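Local atomic coordinates of putative pectin lyase (Geobacillus virus E2, PDB entry 7CHU), a protein that forms the trimeric tailspike of a deep-sea thermophilic bacteriophage and probably recognises, and perhaps cleaves, polysaccharide on the host cell surface. Residues Thr88-Ala93 / Gly120-Thr125. Sequence-based numbering, arbitrary orientation.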
loop_
_atom_site.group_PDB
_atom_site.type_symbol
_atom_site.label_atom_id
_atom_site.label_comp_id
_atom_site.label_asym_id
_atom_site.label_seq_id
_atom_site.Cartn_x
_atom_site.Cartn_y
_atom_site.Cartn_z
ATOM N N THR A 88 17.342 -28.839 24.517
ATOM C CA THR A 88 17.497 -28.185 25.806
ATOM C C THR A 88 16.420 -27.130 25.988
ATOM O O THR A 88 16.133 -26.357 25.068
ATOM C CB THR A 88 18.877 -27.521 25.885
ATOM O OG1 THR A 88 19.882 -28.520 25.724
ATOM C CG2 THR A 88 19.089 -26.780 27.206
ATOM N N ASP A 89 15.816 -27.108 27.177
ATOM C CA ASP A 89 14.887 -26.047 27.557
ATOM C C ASP A 89 15.638 -24.715 27.601
ATOM O O ASP A 89 16.507 -24.517 28.456
ATOM C CB ASP A 89 14.258 -26.384 28.908
ATOM C CG ASP A 89 13.066 -25.504 29.246
ATOM O OD1 ASP A 89 12.951 -24.382 28.689
ATOM O OD2 ASP A 89 12.220 -25.953 30.054
ATOM N N ASP A 90 15.301 -23.793 26.687
ATOM C CA ASP A 90 15.948 -22.486 26.637
ATOM C C ASP A 90 15.140 -21.390 27.328
ATOM O O ASP A 90 15.513 -20.218 27.240
ATOM C CB ASP A 90 16.239 -22.079 25.183
ATOM C CG ASP A 90 17.489 -22.766 24.612
ATOM O OD1 ASP A 90 18.423 -23.106 25.388
ATOM O OD2 ASP A 90 17.525 -22.986 23.390
ATOM N N THR A 91 14.065 -21.745 28.039
ATOM C CA THR A 91 13.148 -20.728 28.559
ATOM C C THR A 91 13.847 -19.775 29.532
ATOM O O THR A 91 13.697 -18.549 29.439
ATOM C CB THR A 91 11.952 -21.395 29.255
ATOM O OG1 THR A 91 11.412 -22.455 28.444
ATOM C CG2 THR A 91 10.875 -20.375 29.536
ATOM N N VAL A 92 14.610 -20.318 30.484
ATOM C CA VAL A 92 15.190 -19.469 31.522
ATOM C C VAL A 92 16.274 -18.571 30.936
ATOM O O VAL A 92 16.392 -17.393 31.299
ATOM C CB VAL A 92 15.727 -20.331 32.687
ATOM C CG1 VAL A 92 16.504 -19.471 33.690
ATOM C CG2 VAL A 92 14.571 -21.059 33.384
ATOM N N ALA A 93 17.060 -19.097 29.996
ATOM C CA ALA A 93 18.124 -18.290 29.409
ATOM C C ALA A 93 17.545 -17.117 28.624
ATOM O O ALA A 93 18.042 -15.987 28.726
ATOM C CB ALA A 93 19.020 -19.164 28.529
ATOM N N GLY A 120 18.509 -20.876 14.998
ATOM C CA GLY A 120 18.342 -22.001 15.897
ATOM C C GLY A 120 16.887 -22.293 16.201
ATOM O O GLY A 120 15.977 -21.560 15.824
ATOM N N THR A 121 16.700 -23.399 16.918
ATOM C CA THR A 121 15.408 -23.869 17.388
ATOM C C THR A 121 15.429 -23.759 18.908
ATOM O O THR A 121 16.261 -24.396 19.554
ATOM C CB THR A 121 15.202 -25.320 16.946
ATOM O OG1 THR A 121 15.198 -25.385 15.517
ATOM C CG2 THR A 121 13.904 -25.883 17.478
ATOM N N TYR A 122 14.533 -22.950 19.470
ATOM C CA TYR A 122 14.537 -22.638 20.897
ATOM C C TYR A 122 13.321 -23.285 21.562
ATOM O O TYR A 122 12.194 -22.809 21.403
ATOM C CB TYR A 122 14.545 -21.127 21.111
ATOM C CG TYR A 122 15.801 -20.461 20.591
ATOM C CD1 TYR A 122 15.930 -20.145 19.243
ATOM C CD2 TYR A 122 16.858 -20.175 21.445
ATOM C CE1 TYR A 122 17.073 -19.551 18.761
ATOM C CE2 TYR A 122 18.035 -19.565 20.971
ATOM C CZ TYR A 122 18.115 -19.252 19.619
ATOM O OH TYR A 122 19.235 -18.660 19.104
ATOM N N LYS A 123 13.550 -24.374 22.294
ATOM C CA LYS A 123 12.463 -25.006 23.033
ATOM C C LYS A 123 12.062 -24.120 24.205
ATOM O O LYS A 123 12.901 -23.769 25.036
ATOM C CB LYS A 123 12.880 -26.383 23.537
ATOM C CG LYS A 123 11.749 -27.083 24.266
ATOM C CD LYS A 123 11.983 -28.574 24.341
ATOM C CE LYS A 123 12.622 -28.940 25.648
ATOM N NZ LYS A 123 12.613 -30.422 25.867
ATOM N N VAL A 124 10.786 -23.745 24.269
ATOM C CA VAL A 124 10.267 -22.880 25.326
ATOM C C VAL A 124 9.108 -23.603 25.996
ATOM O O VAL A 124 8.175 -24.044 25.314
ATOM C CB VAL A 124 9.819 -21.513 24.775
ATOM C CG1 VAL A 124 8.982 -20.774 25.829
ATOM C CG2 VAL A 124 11.032 -20.678 24.385
ATOM N N THR A 125 9.166 -23.718 27.331
ATOM C CA THR A 125 8.240 -24.559 28.080
ATOM C C THR A 125 7.313 -23.782 28.999
ATOM O O THR A 125 6.416 -24.385 29.598
ATOM C CB THR A 125 9.003 -25.595 28.927
ATOM O OG1 THR A 125 9.829 -24.919 29.884
ATOM C CG2 THR A 125 9.883 -26.471 28.035
HETATM O O HOH W 1 16.287 -25.217 22.559
#
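Asp89 OD2 accepts a hydrogen bond from Thr125 OG1 at 2.6 Å, the two side chains meeting tip to tip. The site lies at the N-terminal end of the right-handed parallel beta-helix of the pectate lyase-like fold, where helix 91-99 caps the first coils and strand 120-124 passes alongside the turn leading into it. Asp89 CG stands anti to its backbone N (chi1 -168°), which directs the carboxylate to Thr125. OD2 is met on its syn side, while OD1, met on its anti side, accepts from Thr91 N and closes an Asx turn; both donors are tilted somewhat out of the carboxylate plane. One carboxylate thus shapes the turn into the helix and ties it to Thr125, just past the end of the strand. Thr125 N in turn gives Thr91 OG1 a nearly straight bond (2.8 Å, 166° at the hydrogen). Between the backbones, Asp90 N donates to Lys123 O at 2.9 Å. Asp90 is the N-cap residue, yet its carboxylate makes no capping bond; OD1 and OD2 accept instead from Lys83 N and Gly84 N. OD2 also lies 3.5 Å from Tyr122 CD2, with the carboxylate and ring planes 53° apart. Tyr122 and Val124 touch Ile94 of the helix and pack on Ile147 of the next coil. A water that accepts from Lys123 N at 2.9 Å also sits within hydrogen-bonding distance of Asp90 OD2 and Thr88 O.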